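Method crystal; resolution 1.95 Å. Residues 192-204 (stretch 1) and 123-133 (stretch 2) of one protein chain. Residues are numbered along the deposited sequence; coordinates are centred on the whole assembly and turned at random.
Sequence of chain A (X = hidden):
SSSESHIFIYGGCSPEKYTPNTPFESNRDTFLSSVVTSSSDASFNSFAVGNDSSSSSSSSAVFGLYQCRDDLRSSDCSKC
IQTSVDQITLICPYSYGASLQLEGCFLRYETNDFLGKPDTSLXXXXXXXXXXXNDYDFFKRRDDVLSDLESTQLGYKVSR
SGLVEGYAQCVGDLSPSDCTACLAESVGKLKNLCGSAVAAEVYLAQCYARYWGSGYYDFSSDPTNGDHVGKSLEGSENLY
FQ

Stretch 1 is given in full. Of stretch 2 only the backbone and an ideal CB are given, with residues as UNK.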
# COMPACT_ATOMS: atom_id res chain seq x y z
N ASN A 192 -6.40 11.18 14.23
CA ASN A 192 -7.29 10.72 15.29
C ASN A 192 -6.64 9.56 16.07
O ASN A 192 -6.90 9.42 17.26
CB ASN A 192 -8.71 10.52 14.75
CG ASN A 192 -9.41 11.85 14.51
OD1 ASN A 192 -9.83 12.53 15.46
ND2 ASN A 192 -9.51 12.28 13.25
N LEU A 193 -5.75 8.79 15.43
CA LEU A 193 -5.05 7.67 16.10
C LEU A 193 -3.69 8.08 16.66
O LEU A 193 -3.22 7.49 17.64
CB LEU A 193 -4.89 6.52 15.10
CG LEU A 193 -6.18 5.94 14.51
CD1 LEU A 193 -5.86 4.92 13.42
CD2 LEU A 193 -7.05 5.32 15.58
N CYS A 194 -3.02 9.06 16.03
CA CYS A 194 -1.65 9.44 16.38
C CYS A 194 -1.59 10.94 16.69
O CYS A 194 -0.82 11.67 16.08
CB CYS A 194 -0.70 9.16 15.22
SG CYS A 194 -0.71 7.44 14.67
N GLY A 195 -2.41 11.38 17.64
CA GLY A 195 -2.66 12.79 17.84
C GLY A 195 -1.39 13.62 17.97
O GLY A 195 -1.28 14.67 17.33
N SER A 196 -0.44 13.15 18.80
CA SER A 196 0.70 13.98 19.25
C SER A 196 2.05 13.46 18.73
O SER A 196 3.10 13.98 19.11
CB SER A 196 0.72 14.07 20.75
OG SER A 196 -0.57 14.37 21.26
N ALA A 197 2.04 12.43 17.88
CA ALA A 197 3.27 11.73 17.48
C ALA A 197 4.14 12.63 16.59
O ALA A 197 3.62 13.39 15.78
CB ALA A 197 2.91 10.46 16.75
N VAL A 198 5.46 12.48 16.72
CA VAL A 198 6.42 13.24 15.90
C VAL A 198 6.43 12.68 14.47
O VAL A 198 6.86 13.36 13.53
CB VAL A 198 7.83 13.24 16.51
CG1 VAL A 198 8.56 11.92 16.32
CG2 VAL A 198 8.67 14.38 15.97
N ALA A 199 6.00 11.42 14.34
CA ALA A 199 6.00 10.69 13.11
C ALA A 199 4.94 9.60 13.19
O ALA A 199 4.79 8.96 14.22
CB ALA A 199 7.37 10.10 12.86
N ALA A 200 4.19 9.41 12.11
CA ALA A 200 3.21 8.34 12.04
C ALA A 200 2.96 7.92 10.59
O ALA A 200 3.28 8.66 9.68
CB ALA A 200 1.94 8.78 12.70
N GLU A 201 2.37 6.74 10.41
CA GLU A 201 2.01 6.21 9.09
C GLU A 201 0.66 5.50 9.21
O GLU A 201 0.39 4.83 10.18
CB GLU A 201 3.12 5.32 8.53
CG GLU A 201 3.70 4.29 9.49
CD GLU A 201 4.84 3.43 8.92
OE1 GLU A 201 5.38 3.80 7.84
OE2 GLU A 201 5.19 2.38 9.53
N VAL A 202 -0.21 5.72 8.21
CA VAL A 202 -1.46 5.01 8.08
C VAL A 202 -1.57 4.41 6.67
O VAL A 202 -1.41 5.11 5.65
CB VAL A 202 -2.65 5.93 8.39
CG1 VAL A 202 -3.95 5.38 7.82
CG2 VAL A 202 -2.77 6.16 9.88
N TYR A 203 -1.87 3.11 6.63
CA TYR A 203 -2.04 2.38 5.39
C TYR A 203 -3.48 1.86 5.31
O TYR A 203 -3.90 1.11 6.18
CB TYR A 203 -1.06 1.21 5.31
CG TYR A 203 0.39 1.62 5.27
CD1 TYR A 203 1.05 1.73 4.06
CD2 TYR A 203 1.09 1.89 6.43
CE1 TYR A 203 2.38 2.11 4.01
CE2 TYR A 203 2.41 2.28 6.39
CZ TYR A 203 3.06 2.40 5.18
OH TYR A 203 4.36 2.77 5.13
N LEU A 204 -4.21 2.33 4.31
CA LEU A 204 -5.54 1.83 4.01
C LEU A 204 -5.43 0.86 2.84
O LEU A 204 -4.36 0.66 2.29
CB LEU A 204 -6.46 3.00 3.69
CG LEU A 204 -6.48 4.12 4.73
CD1 LEU A 204 -7.56 5.13 4.39
CD2 LEU A 204 -6.67 3.57 6.13
N UNK A 123 -5.59 -0.85 7.23
CA UNK A 123 -4.79 -2.06 7.07
C UNK A 123 -3.67 -2.09 8.12
O UNK A 123 -3.43 -3.13 8.70
CB UNK A 123 -4.21 -2.14 5.66
N UNK A 124 -3.02 -0.95 8.35
CA UNK A 124 -1.90 -0.88 9.27
C UNK A 124 -1.63 0.59 9.64
O UNK A 124 -1.80 1.49 8.82
CB UNK A 124 -0.66 -1.53 8.65
N UNK A 125 -1.23 0.81 10.89
CA UNK A 125 -0.82 2.12 11.35
C UNK A 125 0.28 1.96 12.40
O UNK A 125 0.33 0.97 13.11
CB UNK A 125 -2.01 2.90 11.91
N UNK A 126 1.16 2.96 12.45
CA UNK A 126 2.19 3.04 13.45
C UNK A 126 2.38 4.52 13.81
O UNK A 126 2.60 5.33 12.92
CB UNK A 126 3.49 2.40 12.95
N UNK A 127 2.21 4.84 15.10
CA UNK A 127 2.58 6.12 15.67
C UNK A 127 3.94 5.97 16.35
O UNK A 127 4.18 4.99 17.05
CB UNK A 127 1.52 6.61 16.65
N UNK A 128 4.82 6.96 16.14
CA UNK A 128 6.08 7.07 16.86
C UNK A 128 5.81 7.03 18.37
O UNK A 128 4.78 7.47 18.85
CB UNK A 128 6.82 8.35 16.47
N UNK A 129 6.77 6.47 19.10
CA UNK A 129 6.70 6.40 20.54
C UNK A 129 6.95 7.79 21.14
O UNK A 129 6.39 8.13 22.18
CB UNK A 129 7.71 5.38 21.08
N UNK A 130 7.77 8.60 20.45
CA UNK A 130 8.05 9.99 20.85
C UNK A 130 6.89 10.91 20.41
O UNK A 130 6.50 10.94 19.23
CB UNK A 130 9.37 10.47 20.24
N UNK A 131 6.36 11.65 21.39
CA UNK A 131 5.32 12.66 21.21
C UNK A 131 5.94 14.06 21.30
O UNK A 131 6.88 14.28 22.05
CB UNK A 131 4.21 12.49 22.25
N UNK A 132 5.38 14.98 20.52
CA UNK A 132 5.65 16.40 20.62
C UNK A 132 4.63 16.99 21.61
O UNK A 132 3.44 16.65 21.57
CB UNK A 132 5.57 17.08 19.25
N UNK A 133 5.12 17.84 22.51
CA UNK A 133 4.30 18.54 23.46
C UNK A 133 4.80 19.99 23.51
O UNK A 133 5.98 20.26 23.24
CB UNK A 133 4.35 17.87 24.83

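Positions 123 to 127 run antiparallel to the strand that ends stretch 1, at an angle of 175° between the two directions. Along the extended backbone, the side chains of 124 to 127 alternate between the faces of the sheet. At position 123 the CA-to-CB bond points toward stretch 1, and the ideal CB lies 3.3 Å from Y203 O. The same carbonyl accepts a hydrogen bond from the backbone N of 123 (2.8 Å to Y203 O), a bond any residue but proline could make. A long, flexible side chain would suit, able to pass the backbone of L204. The residue is R123; its CG lies 3.8 Å from L204 C, and the end of the side chain leads away.

Position 124 pairs with Y203 through two hydrogen bonds, N to Y203 O (3.1 Å) and O to Y203 N (2.7 Å). Its CB is 4.3 Å from Y203 CB, on the face that also carries E201, so an aromatic or a branched aliphatic side chain could lie beside the tyrosine. Y124 is found, with chi1 in the t well. Its CD2 approaches Y203 CD2 at 3.8 Å, and its CE2 lies 3.8 Å from E201 OE2; both partners sit at the edge of the Y124 ring.

At position 125 the CB turns to the face of V202, 3.9 Å from V202 CG2, with L193 nearby. These apolar neighbours would suit an aliphatic residue or a long chain with a methylene stem. The residue is K125, whose CD packs 3.9 Å from L193 CD1.

Position 126 forms a hydrogen-bonded pair with E201, its N 3.0 Å from E201 O and its O 2.9 Å from E201 N. The ideal CB lies 3.8 Å from E201 OE2, which favours a basic or polar residue over an acidic one. K126 fits that charge, but its end leads away and no salt bridge forms.

At position 127 the ideal CB is only 3.1 Å from C194 SG, too tight for ordinary packing but natural across a disulfide, making cysteine the clear choice. C127 SG bonds C194 SG at 2.1 Å with chi3 of -72°.

Beyond the strand, position 128 still donates its N to A199 O (2.8 Å). The ideal CB lies a tight 3.1 Å from A199 O; a small or polar residue fits easily, though others are not excluded. S128 OG lies 3.6 Å from V198 CG1 and accepts a hydrogen bond from the N of 130. Position 129 points away and tolerates many residues; it is S129.

The O of 130 accepts a hydrogen bond from V198 N (3.1 Å). CA-to-CB points sideways, the ideal CB 4.3 Å from V198 CG1, so many side chains would do; the end of the K130 side chain leads away. The backbone of 131 bridges that of A197; CA-to-CB points sideways and many residues would fit. It is S131, whose CA makes a CA-H...O contact with S196 O (3.3 Å). At 132 the N donates to S196 O (2.9 Å), and nearby V198 favours an aliphatic side chain: V132 CG2 meets V198 CG2 at 3.7 Å. Position 133 is unconstrained by stretch 1; it is E133.

Stretch 2 123-133: RYKKCSSKSVE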
# COMPACT_ATOMS: atom_id res chain seq x y z
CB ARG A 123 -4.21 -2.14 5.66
CG ARG A 123 -5.25 -2.49 4.61
CD ARG A 123 -5.98 -3.77 4.95
NE ARG A 123 -6.37 -4.50 3.75
CZ ARG A 123 -7.61 -4.65 3.31
NH1 ARG A 123 -8.64 -4.18 4.00
NH2 ARG A 123 -7.82 -5.27 2.17
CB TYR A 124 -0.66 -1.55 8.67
CG TYR A 124 0.58 -1.48 9.52
CD1 TYR A 124 0.70 -2.24 10.67
CD2 TYR A 124 1.63 -0.63 9.19
CE1 TYR A 124 1.83 -2.17 11.48
CE2 TYR A 124 2.77 -0.55 9.99
CZ TYR A 124 2.87 -1.33 11.13
OH TYR A 124 3.97 -1.25 11.93
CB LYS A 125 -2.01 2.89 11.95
CG LYS A 125 -2.57 2.31 13.23
CD LYS A 125 -2.51 3.27 14.38
CE LYS A 125 -2.87 2.62 15.70
NZ LYS A 125 -1.66 2.39 16.54
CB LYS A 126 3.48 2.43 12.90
CG LYS A 126 4.56 2.15 13.93
CD LYS A 126 5.89 1.79 13.29
CE LYS A 126 6.65 0.70 14.02
NZ LYS A 126 7.21 1.22 15.29
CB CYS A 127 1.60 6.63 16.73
SG CYS A 127 -0.17 6.36 16.37
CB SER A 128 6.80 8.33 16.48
OG SER A 128 7.96 8.50 17.28
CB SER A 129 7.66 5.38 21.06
OG SER A 129 7.80 5.51 22.46
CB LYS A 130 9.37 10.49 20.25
CG LYS A 130 10.52 10.64 21.24
CD LYS A 130 11.01 9.33 21.86
CE LYS A 130 12.03 9.57 22.95
NZ LYS A 130 12.57 8.30 23.51
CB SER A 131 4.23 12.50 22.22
OG SER A 131 3.39 11.41 21.88
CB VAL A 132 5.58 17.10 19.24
CG1 VAL A 132 6.00 18.55 19.32
CG2 VAL A 132 6.42 16.38 18.20
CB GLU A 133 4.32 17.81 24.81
CG GLU A 133 2.99 17.86 25.55
CD GLU A 133 2.92 17.11 26.88
OE1 GLU A 133 3.18 17.73 27.94
OE2 GLU A 133 2.57 15.90 26.85
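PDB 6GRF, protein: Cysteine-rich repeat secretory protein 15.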